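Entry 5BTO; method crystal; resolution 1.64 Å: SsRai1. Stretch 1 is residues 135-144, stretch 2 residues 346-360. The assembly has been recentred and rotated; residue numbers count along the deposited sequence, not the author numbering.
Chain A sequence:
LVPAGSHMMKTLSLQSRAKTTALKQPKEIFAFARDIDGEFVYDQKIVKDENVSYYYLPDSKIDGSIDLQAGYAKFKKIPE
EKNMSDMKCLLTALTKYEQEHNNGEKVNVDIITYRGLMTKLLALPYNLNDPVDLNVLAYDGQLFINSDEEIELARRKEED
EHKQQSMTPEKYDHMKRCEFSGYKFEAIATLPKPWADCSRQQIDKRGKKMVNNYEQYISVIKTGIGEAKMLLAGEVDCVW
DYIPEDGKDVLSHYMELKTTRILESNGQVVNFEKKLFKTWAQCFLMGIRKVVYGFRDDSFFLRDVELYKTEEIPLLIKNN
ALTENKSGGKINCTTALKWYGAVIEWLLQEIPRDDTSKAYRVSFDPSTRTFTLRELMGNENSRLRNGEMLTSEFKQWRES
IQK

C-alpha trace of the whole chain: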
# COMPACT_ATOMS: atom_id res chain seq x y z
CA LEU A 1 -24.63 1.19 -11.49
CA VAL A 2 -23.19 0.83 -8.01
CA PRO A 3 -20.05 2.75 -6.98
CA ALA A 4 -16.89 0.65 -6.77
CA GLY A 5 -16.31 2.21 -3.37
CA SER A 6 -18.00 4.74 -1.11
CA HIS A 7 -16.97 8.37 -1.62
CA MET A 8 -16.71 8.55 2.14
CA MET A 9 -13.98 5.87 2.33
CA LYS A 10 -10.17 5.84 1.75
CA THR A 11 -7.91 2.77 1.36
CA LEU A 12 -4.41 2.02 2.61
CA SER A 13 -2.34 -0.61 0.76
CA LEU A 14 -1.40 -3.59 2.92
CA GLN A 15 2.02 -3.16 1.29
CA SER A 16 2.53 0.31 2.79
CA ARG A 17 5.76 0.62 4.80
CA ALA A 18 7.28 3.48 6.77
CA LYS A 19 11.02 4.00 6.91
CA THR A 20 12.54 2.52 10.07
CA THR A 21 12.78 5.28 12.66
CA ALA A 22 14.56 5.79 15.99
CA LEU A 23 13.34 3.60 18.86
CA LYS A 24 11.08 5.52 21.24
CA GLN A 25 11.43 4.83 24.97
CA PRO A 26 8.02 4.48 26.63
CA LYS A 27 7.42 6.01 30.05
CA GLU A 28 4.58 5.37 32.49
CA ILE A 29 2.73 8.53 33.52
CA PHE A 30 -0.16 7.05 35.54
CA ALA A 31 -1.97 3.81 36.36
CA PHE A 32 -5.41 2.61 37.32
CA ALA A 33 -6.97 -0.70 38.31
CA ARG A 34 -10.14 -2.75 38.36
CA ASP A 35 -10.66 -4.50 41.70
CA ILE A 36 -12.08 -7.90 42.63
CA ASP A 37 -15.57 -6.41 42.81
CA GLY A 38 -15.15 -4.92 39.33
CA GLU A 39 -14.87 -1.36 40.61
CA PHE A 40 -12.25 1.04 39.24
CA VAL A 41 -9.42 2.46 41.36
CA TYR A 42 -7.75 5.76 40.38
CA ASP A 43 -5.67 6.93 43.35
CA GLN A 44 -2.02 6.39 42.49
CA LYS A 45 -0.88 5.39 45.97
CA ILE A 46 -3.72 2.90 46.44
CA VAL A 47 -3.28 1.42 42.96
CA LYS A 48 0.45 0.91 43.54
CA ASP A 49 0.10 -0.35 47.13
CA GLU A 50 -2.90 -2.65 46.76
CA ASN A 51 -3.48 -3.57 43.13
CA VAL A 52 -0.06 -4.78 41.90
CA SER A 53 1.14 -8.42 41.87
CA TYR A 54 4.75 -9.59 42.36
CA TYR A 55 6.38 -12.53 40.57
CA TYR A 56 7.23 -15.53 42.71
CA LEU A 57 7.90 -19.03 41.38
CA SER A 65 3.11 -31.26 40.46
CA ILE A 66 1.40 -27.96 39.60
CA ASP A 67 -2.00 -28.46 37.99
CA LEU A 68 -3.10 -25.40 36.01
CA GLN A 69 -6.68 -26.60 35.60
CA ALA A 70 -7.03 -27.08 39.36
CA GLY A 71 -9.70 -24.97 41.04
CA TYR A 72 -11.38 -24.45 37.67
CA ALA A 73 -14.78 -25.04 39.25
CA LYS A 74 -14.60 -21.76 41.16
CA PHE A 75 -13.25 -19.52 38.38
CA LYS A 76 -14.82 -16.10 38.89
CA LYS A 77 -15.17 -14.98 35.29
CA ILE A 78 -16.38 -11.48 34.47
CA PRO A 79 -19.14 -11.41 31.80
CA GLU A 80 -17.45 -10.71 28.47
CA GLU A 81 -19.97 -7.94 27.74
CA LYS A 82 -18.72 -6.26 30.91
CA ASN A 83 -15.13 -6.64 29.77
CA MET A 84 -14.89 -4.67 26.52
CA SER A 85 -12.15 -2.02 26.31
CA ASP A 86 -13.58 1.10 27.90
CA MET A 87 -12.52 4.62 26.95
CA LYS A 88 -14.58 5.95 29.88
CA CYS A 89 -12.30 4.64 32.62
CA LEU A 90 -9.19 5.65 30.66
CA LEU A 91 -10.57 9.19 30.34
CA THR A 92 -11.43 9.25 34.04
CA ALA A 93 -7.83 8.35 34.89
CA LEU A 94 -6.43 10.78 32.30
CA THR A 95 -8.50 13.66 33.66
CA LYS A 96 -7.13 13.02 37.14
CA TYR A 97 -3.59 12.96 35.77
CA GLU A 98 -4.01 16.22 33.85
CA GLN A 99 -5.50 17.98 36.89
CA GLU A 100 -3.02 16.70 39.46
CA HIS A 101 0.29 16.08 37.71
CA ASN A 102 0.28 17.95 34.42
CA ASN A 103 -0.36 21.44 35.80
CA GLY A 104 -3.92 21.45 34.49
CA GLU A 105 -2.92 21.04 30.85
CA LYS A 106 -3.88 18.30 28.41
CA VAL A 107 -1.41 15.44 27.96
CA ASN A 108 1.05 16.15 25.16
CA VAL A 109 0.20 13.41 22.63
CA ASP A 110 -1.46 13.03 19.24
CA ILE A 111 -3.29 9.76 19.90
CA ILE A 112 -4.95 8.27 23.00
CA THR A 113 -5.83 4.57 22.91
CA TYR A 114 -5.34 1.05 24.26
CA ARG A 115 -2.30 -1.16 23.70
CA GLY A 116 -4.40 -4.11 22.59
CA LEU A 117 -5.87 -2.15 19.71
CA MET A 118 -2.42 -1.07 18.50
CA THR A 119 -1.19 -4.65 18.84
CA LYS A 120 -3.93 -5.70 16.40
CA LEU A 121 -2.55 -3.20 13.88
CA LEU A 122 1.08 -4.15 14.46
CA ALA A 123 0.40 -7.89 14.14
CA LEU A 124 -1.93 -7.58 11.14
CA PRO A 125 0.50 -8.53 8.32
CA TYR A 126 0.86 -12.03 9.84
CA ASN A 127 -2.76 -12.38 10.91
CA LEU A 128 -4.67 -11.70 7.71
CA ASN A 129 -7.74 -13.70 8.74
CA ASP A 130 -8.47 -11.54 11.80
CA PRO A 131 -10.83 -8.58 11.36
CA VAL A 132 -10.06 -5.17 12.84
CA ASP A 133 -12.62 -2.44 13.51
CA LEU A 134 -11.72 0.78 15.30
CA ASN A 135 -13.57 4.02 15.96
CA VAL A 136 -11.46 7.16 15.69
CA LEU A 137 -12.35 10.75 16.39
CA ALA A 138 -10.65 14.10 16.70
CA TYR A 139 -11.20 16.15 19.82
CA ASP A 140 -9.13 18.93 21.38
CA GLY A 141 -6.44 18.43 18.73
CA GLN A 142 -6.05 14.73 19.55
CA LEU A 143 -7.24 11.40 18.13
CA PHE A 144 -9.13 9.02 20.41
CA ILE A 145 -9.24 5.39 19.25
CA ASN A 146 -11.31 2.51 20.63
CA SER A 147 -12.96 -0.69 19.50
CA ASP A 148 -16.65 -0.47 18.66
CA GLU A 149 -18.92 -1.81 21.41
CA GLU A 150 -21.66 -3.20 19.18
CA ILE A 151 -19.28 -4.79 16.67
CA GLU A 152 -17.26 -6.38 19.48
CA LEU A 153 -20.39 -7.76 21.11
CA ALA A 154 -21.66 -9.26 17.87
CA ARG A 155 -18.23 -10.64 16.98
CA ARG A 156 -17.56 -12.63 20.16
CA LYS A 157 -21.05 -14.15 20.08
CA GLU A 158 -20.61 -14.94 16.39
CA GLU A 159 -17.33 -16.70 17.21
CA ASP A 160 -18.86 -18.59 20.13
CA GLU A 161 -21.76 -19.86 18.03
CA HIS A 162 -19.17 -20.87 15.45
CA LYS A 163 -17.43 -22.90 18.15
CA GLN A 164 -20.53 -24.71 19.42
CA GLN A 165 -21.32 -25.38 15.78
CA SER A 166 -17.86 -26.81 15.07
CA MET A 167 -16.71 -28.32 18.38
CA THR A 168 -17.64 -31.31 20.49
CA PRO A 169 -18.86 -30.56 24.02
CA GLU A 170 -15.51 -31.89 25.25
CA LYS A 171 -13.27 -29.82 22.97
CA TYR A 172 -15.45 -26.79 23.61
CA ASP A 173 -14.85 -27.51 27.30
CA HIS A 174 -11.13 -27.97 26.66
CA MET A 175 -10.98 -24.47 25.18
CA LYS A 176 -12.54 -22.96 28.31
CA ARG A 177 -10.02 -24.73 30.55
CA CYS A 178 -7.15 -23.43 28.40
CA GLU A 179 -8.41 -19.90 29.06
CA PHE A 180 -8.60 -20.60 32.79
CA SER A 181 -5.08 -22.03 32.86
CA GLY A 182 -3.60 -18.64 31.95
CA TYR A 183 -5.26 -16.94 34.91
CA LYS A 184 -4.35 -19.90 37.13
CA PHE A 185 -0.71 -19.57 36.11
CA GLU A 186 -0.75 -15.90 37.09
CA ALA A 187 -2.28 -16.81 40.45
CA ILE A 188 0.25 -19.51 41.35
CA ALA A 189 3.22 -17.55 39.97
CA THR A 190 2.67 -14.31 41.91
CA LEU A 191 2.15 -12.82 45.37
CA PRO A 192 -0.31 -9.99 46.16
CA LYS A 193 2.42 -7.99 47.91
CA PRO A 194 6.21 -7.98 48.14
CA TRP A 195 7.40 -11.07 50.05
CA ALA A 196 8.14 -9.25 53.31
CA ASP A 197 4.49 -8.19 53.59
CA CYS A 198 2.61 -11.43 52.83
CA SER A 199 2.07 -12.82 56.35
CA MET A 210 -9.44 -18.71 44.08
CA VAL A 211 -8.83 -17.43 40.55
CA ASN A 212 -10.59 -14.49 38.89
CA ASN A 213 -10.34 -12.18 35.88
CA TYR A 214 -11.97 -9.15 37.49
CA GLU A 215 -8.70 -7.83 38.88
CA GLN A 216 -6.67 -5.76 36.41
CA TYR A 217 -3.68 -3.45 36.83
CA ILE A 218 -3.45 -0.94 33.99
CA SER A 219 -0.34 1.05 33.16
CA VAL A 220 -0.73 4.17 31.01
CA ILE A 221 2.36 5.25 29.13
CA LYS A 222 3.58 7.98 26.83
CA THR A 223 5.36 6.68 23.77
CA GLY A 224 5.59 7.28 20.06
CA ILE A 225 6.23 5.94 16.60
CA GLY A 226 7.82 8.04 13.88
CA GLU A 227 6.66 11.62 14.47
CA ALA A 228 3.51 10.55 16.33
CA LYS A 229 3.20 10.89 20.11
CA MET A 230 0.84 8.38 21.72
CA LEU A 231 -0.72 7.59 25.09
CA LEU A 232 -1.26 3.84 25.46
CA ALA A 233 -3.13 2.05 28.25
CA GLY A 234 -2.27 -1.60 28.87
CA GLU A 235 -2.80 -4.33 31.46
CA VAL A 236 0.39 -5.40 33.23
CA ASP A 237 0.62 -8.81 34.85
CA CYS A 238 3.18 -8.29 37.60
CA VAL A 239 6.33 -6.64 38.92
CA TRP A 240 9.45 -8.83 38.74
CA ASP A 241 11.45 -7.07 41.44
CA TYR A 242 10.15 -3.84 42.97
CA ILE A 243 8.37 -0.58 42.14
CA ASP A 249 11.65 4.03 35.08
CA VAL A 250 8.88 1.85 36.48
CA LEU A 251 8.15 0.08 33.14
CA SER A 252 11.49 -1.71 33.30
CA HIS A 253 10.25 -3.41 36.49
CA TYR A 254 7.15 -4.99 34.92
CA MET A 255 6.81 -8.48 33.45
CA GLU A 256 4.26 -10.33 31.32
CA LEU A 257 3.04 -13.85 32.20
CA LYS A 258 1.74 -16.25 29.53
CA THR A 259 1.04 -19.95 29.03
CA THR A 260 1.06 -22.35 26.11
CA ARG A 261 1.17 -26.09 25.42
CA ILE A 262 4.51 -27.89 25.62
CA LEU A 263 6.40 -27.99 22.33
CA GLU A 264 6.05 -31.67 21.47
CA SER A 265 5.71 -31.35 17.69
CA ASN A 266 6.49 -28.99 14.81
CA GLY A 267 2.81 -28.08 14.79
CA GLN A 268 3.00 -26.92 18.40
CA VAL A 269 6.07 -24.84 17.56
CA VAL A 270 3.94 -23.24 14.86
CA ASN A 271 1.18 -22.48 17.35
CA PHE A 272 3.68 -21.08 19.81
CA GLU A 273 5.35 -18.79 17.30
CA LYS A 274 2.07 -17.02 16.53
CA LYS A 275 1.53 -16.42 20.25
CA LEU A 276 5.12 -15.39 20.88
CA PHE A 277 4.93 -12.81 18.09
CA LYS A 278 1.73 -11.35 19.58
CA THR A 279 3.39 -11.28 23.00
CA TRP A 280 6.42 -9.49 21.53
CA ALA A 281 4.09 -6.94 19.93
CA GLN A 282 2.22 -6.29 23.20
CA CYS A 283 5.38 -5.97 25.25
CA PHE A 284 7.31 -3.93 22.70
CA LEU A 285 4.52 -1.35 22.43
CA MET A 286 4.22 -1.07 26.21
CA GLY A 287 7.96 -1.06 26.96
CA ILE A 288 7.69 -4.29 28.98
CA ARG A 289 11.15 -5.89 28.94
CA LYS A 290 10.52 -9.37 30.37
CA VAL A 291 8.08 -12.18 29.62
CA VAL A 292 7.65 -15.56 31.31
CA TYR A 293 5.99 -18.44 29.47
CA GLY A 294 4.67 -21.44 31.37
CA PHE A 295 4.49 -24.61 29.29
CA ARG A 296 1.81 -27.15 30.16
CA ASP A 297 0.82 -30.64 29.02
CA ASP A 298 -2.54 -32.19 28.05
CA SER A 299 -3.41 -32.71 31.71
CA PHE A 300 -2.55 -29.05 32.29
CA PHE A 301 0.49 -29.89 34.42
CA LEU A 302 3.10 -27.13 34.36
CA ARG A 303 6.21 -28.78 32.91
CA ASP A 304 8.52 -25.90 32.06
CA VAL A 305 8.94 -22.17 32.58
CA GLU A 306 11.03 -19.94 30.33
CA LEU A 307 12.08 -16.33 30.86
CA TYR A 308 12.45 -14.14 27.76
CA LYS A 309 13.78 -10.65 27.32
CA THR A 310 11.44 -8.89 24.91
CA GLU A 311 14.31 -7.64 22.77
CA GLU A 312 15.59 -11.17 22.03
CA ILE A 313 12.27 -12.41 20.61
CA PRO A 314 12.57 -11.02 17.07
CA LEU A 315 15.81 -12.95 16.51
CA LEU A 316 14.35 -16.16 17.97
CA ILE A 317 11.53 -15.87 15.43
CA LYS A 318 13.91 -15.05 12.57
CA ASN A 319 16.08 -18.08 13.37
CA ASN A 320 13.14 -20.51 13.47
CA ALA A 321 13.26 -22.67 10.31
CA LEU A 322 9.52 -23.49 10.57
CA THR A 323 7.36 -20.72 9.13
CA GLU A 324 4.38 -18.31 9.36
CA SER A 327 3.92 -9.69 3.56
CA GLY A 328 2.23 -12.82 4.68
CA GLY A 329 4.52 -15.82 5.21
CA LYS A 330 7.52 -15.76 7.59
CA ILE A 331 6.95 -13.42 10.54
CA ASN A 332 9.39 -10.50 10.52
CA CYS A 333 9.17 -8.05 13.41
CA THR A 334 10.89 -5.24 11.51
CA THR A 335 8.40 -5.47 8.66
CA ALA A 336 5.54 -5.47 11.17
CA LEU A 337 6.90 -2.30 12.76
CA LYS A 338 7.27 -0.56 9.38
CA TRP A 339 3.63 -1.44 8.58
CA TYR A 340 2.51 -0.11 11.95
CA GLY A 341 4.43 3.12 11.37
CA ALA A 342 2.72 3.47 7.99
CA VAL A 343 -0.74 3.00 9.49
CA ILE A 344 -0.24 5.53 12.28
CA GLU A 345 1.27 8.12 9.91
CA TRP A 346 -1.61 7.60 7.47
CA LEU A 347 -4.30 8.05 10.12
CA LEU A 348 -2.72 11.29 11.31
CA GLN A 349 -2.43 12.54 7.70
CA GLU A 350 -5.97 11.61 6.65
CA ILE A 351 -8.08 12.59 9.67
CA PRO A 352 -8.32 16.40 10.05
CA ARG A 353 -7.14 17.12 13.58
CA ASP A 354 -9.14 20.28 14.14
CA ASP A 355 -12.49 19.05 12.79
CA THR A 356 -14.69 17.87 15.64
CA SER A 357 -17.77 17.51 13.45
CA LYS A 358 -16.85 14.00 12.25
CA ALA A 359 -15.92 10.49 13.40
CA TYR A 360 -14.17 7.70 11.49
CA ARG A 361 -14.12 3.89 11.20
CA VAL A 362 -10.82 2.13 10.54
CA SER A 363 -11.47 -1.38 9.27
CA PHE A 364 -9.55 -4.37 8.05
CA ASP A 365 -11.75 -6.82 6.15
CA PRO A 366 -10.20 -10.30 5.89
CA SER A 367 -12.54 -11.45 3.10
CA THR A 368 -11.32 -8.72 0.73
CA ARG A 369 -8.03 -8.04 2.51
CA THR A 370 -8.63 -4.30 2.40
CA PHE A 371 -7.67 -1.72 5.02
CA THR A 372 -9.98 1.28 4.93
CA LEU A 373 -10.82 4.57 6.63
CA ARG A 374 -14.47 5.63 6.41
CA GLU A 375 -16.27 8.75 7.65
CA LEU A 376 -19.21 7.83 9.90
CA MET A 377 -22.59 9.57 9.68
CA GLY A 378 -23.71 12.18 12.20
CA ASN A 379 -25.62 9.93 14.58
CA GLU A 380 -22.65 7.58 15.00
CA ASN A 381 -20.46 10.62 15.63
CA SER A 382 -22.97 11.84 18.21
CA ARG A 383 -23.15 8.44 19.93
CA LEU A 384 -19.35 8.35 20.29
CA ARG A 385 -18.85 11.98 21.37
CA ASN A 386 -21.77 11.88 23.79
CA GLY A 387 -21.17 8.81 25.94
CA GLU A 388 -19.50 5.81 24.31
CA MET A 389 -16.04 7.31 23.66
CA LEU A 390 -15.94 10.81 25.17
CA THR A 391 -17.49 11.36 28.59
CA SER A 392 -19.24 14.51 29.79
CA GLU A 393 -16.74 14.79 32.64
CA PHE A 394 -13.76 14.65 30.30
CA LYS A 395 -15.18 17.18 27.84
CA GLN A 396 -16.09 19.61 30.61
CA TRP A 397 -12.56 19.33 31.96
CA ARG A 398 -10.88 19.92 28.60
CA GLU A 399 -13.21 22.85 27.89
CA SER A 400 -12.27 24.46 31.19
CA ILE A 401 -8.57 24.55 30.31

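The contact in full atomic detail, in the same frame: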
# COMPACT_ATOMS: atom_id res chain seq x y z
N ASN A 135 -12.97 2.70 16.07
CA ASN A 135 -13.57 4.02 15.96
C ASN A 135 -12.50 5.05 16.27
O ASN A 135 -11.72 4.87 17.21
CB ASN A 135 -14.74 4.18 16.92
CG ASN A 135 -15.92 3.32 16.56
OD1 ASN A 135 -16.15 3.02 15.39
ND2 ASN A 135 -16.68 2.90 17.56
N VAL A 136 -12.46 6.13 15.49
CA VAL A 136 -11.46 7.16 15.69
C VAL A 136 -12.14 8.51 15.62
O VAL A 136 -12.96 8.76 14.74
CB VAL A 136 -10.38 7.13 14.60
CG1 VAL A 136 -9.31 8.17 14.89
CG2 VAL A 136 -9.78 5.74 14.47
N LEU A 137 -11.81 9.41 16.54
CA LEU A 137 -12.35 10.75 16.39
C LEU A 137 -11.40 11.80 16.92
O LEU A 137 -10.62 11.55 17.85
CB LEU A 137 -13.73 10.87 17.02
CG LEU A 137 -13.78 10.64 18.51
CD1 LEU A 137 -13.45 11.94 19.24
CD2 LEU A 137 -15.14 10.14 18.91
N ALA A 138 -11.48 12.98 16.31
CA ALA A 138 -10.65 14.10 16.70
C ALA A 138 -11.37 14.94 17.74
O ALA A 138 -12.55 15.27 17.58
CB ALA A 138 -10.32 14.96 15.48
N TYR A 139 -10.66 15.27 18.80
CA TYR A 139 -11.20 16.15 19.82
C TYR A 139 -10.04 16.84 20.52
O TYR A 139 -9.02 16.22 20.83
CB TYR A 139 -12.05 15.35 20.82
CG TYR A 139 -12.59 16.19 21.94
CD1 TYR A 139 -13.70 17.02 21.75
CD2 TYR A 139 -12.01 16.16 23.20
CE1 TYR A 139 -14.19 17.81 22.78
CE2 TYR A 139 -12.50 16.94 24.24
CZ TYR A 139 -13.59 17.75 24.02
OH TYR A 139 -14.07 18.52 25.06
N ASP A 140 -10.18 18.15 20.74
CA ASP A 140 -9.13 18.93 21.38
C ASP A 140 -7.75 18.67 20.76
O ASP A 140 -6.76 18.57 21.47
CB ASP A 140 -9.11 18.64 22.88
CG ASP A 140 -8.55 19.80 23.70
OD1 ASP A 140 -8.35 20.91 23.16
OD2 ASP A 140 -8.34 19.60 24.91
N GLY A 141 -7.70 18.57 19.44
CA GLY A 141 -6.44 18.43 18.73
C GLY A 141 -5.80 17.06 18.86
O GLY A 141 -4.62 16.90 18.55
N GLN A 142 -6.57 16.07 19.29
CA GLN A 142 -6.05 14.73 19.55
C GLN A 142 -6.97 13.67 18.96
O GLN A 142 -8.17 13.90 18.81
CB GLN A 142 -5.90 14.51 21.06
CG GLN A 142 -5.00 15.52 21.72
CD GLN A 142 -4.92 15.36 23.23
OE1 GLN A 142 -5.91 15.09 23.90
NE2 GLN A 142 -3.71 15.52 23.76
N LEU A 143 -6.41 12.51 18.60
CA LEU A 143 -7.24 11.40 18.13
C LEU A 143 -7.49 10.39 19.24
O LEU A 143 -6.56 9.96 19.91
CB LEU A 143 -6.59 10.68 16.94
CG LEU A 143 -6.36 11.48 15.66
CD1 LEU A 143 -5.93 10.53 14.53
CD2 LEU A 143 -7.63 12.26 15.28
N PHE A 144 -8.75 10.03 19.43
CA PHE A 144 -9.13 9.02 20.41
C PHE A 144 -9.57 7.77 19.65
O PHE A 144 -10.38 7.86 18.73
CB PHE A 144 -10.26 9.55 21.31
CG PHE A 144 -9.86 10.74 22.13
CD1 PHE A 144 -9.78 12.00 21.56
CD2 PHE A 144 -9.57 10.60 23.47
CE1 PHE A 144 -9.41 13.10 22.31
CE2 PHE A 144 -9.19 11.69 24.24
CZ PHE A 144 -9.11 12.95 23.65
N TRP A 346 -0.48 7.42 8.37
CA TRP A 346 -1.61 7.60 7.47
C TRP A 346 -2.83 8.15 8.21
O TRP A 346 -3.48 9.09 7.75
CB TRP A 346 -1.94 6.26 6.81
CG TRP A 346 -2.96 6.30 5.71
CD1 TRP A 346 -2.84 6.91 4.49
CD2 TRP A 346 -4.23 5.64 5.71
NE1 TRP A 346 -3.97 6.68 3.74
CE2 TRP A 346 -4.84 5.90 4.46
CE3 TRP A 346 -4.92 4.85 6.64
CZ2 TRP A 346 -6.10 5.41 4.12
CZ3 TRP A 346 -6.17 4.36 6.31
CH2 TRP A 346 -6.76 4.65 5.05
N LEU A 347 -3.14 7.58 9.37
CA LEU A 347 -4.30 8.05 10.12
C LEU A 347 -4.15 9.52 10.48
O LEU A 347 -5.09 10.29 10.35
CB LEU A 347 -4.54 7.23 11.39
CG LEU A 347 -4.93 5.77 11.14
CD1 LEU A 347 -5.07 5.04 12.46
CD2 LEU A 347 -6.23 5.70 10.34
N LEU A 348 -2.96 9.90 10.94
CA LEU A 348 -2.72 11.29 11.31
C LEU A 348 -2.78 12.24 10.10
O LEU A 348 -3.17 13.39 10.24
CB LEU A 348 -1.42 11.45 12.10
CG LEU A 348 -1.51 10.87 13.51
CD1 LEU A 348 -0.14 10.84 14.19
CD2 LEU A 348 -2.51 11.64 14.36
N GLN A 349 -2.39 11.75 8.93
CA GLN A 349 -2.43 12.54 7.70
C GLN A 349 -3.85 12.70 7.15
O GLN A 349 -4.20 13.75 6.59
CB GLN A 349 -1.55 11.91 6.62
CG GLN A 349 -0.06 12.15 6.79
CD GLN A 349 0.75 11.54 5.65
OE1 GLN A 349 0.20 11.10 4.65
NE2 GLN A 349 2.08 11.51 5.81
N GLU A 350 -4.67 11.66 7.32
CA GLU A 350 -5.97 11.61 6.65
C GLU A 350 -7.17 12.08 7.49
O GLU A 350 -8.22 12.40 6.94
CB GLU A 350 -6.24 10.19 6.12
CG GLU A 350 -5.22 9.73 5.09
CD GLU A 350 -5.20 10.63 3.86
OE1 GLU A 350 -6.26 11.19 3.51
OE2 GLU A 350 -4.12 10.78 3.26
N ILE A 351 -7.00 12.14 8.80
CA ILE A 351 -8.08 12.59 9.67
C ILE A 351 -7.79 14.02 10.14
O ILE A 351 -6.86 14.22 10.89
CB ILE A 351 -8.25 11.66 10.90
CG1 ILE A 351 -8.58 10.24 10.45
CG2 ILE A 351 -9.32 12.19 11.85
CD1 ILE A 351 -8.63 9.22 11.57
N PRO A 352 -8.56 15.01 9.66
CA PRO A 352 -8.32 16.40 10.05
C PRO A 352 -8.34 16.57 11.57
O PRO A 352 -9.33 16.21 12.21
CB PRO A 352 -9.47 17.17 9.40
CG PRO A 352 -9.87 16.33 8.24
CD PRO A 352 -9.65 14.89 8.68
N ARG A 353 -7.27 17.12 12.14
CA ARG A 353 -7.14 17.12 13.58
C ARG A 353 -8.05 18.12 14.25
O ARG A 353 -8.44 17.94 15.40
CB ARG A 353 -5.70 17.39 14.01
CG ARG A 353 -5.43 17.02 15.46
CD ARG A 353 -5.07 15.53 15.61
NE ARG A 353 -3.81 15.26 14.94
CZ ARG A 353 -2.62 15.36 15.52
NH1 ARG A 353 -2.53 15.73 16.80
NH2 ARG A 353 -1.52 15.11 14.82
N ASP A 354 -8.38 19.19 13.53
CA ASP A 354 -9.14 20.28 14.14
C ASP A 354 -10.63 20.25 13.80
O ASP A 354 -11.36 21.19 14.12
CB ASP A 354 -8.53 21.63 13.75
CG ASP A 354 -7.09 21.76 14.18
OD1 ASP A 354 -6.70 21.10 15.17
OD2 ASP A 354 -6.34 22.52 13.54
N ASP A 355 -11.07 19.18 13.14
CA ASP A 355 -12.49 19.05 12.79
C ASP A 355 -13.20 18.09 13.73
O ASP A 355 -13.04 16.87 13.64
CB ASP A 355 -12.64 18.57 11.34
CG ASP A 355 -14.06 18.73 10.83
OD1 ASP A 355 -14.99 18.79 11.66
OD2 ASP A 355 -14.23 18.81 9.60
N THR A 356 -13.99 18.66 14.64
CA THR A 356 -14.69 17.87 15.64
C THR A 356 -16.12 17.55 15.21
O THR A 356 -16.93 17.12 16.02
CB THR A 356 -14.72 18.57 17.01
OG1 THR A 356 -15.38 19.84 16.89
CG2 THR A 356 -13.30 18.78 17.52
N SER A 357 -16.42 17.76 13.94
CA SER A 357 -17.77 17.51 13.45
C SER A 357 -17.95 16.09 12.94
O SER A 357 -19.06 15.69 12.59
CB SER A 357 -18.17 18.51 12.36
OG SER A 357 -17.56 18.20 11.12
N LYS A 358 -16.86 15.32 12.91
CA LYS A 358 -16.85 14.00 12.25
C LYS A 358 -16.20 12.90 13.09
O LYS A 358 -15.38 13.17 13.94
CB LYS A 358 -16.10 14.09 10.93
CG LYS A 358 -16.66 15.07 9.92
CD LYS A 358 -15.87 14.98 8.62
CE LYS A 358 -16.37 15.99 7.59
NZ LYS A 358 -17.84 15.88 7.33
N ALA A 359 -16.56 11.66 12.79
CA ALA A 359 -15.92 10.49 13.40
C ALA A 359 -15.60 9.51 12.28
O ALA A 359 -16.22 9.57 11.20
CB ALA A 359 -16.84 9.85 14.40
N TYR A 360 -14.66 8.61 12.53
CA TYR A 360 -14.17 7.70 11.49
C TYR A 360 -14.15 6.23 11.95
O TYR A 360 -14.07 5.93 13.16
CB TYR A 360 -12.77 8.13 11.02
CG TYR A 360 -12.77 9.45 10.29
CD1 TYR A 360 -12.73 10.67 10.98
CD2 TYR A 360 -12.85 9.49 8.90
CE1 TYR A 360 -12.77 11.89 10.28
CE2 TYR A 360 -12.87 10.69 8.22
CZ TYR A 360 -12.83 11.89 8.91
OH TYR A 360 -12.87 13.07 8.19
O HOH W 1 -12.65 13.00 13.79
O HOH W 2 -9.82 18.41 17.55

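Where two antiparallel strands part company, water can take over the hydrogen bonding, and in SsRai1 one water extends a pairing that, within these stretches, the backbones sustain directly at a single residue pair, while a second ties the turn to the facing loop. Val136 and Tyr360 bond reciprocally: Val136 N donates to Tyr360 O and Tyr360 N to Val136 O, each at 2.8 Å. Leu137 and Ala359 still lie side by side; one residue further the chains diverge, and a water accepts from Ala138 N (2.8 Å) while donating to Lys358 O (2.7 Å). A second water makes the same kind of bridge between turn and loop, accepting from Gly141 N (2.8 Å) and donating to Arg353 O (2.6 Å).

Gly141 lies in a type I' turn from Tyr139 to Gln142, where its positive phi suits glycine. Its carbonyl meets the edge of the Arg353 guanidinium, and Arg353 NH1 donates to Gly141 O at 3.0 Å, bringing a charged donor to a turn carbonyl.

Alongside these polar links the hairpin rests on the end of a helix through apolar side chains that pack together and exclude water. Leu143 points toward it, its CD1 3.6 Å from Leu348 CD2 and its CD2 3.8 Å from Ile351 CG2. Ile351, the first residue to leave helical geometry, also reaches Val136, with CD1 3.5 Å from Val136 CG1. The small Ala138 fits against loop backbone, its CB 3.5 Å from Arg353 O.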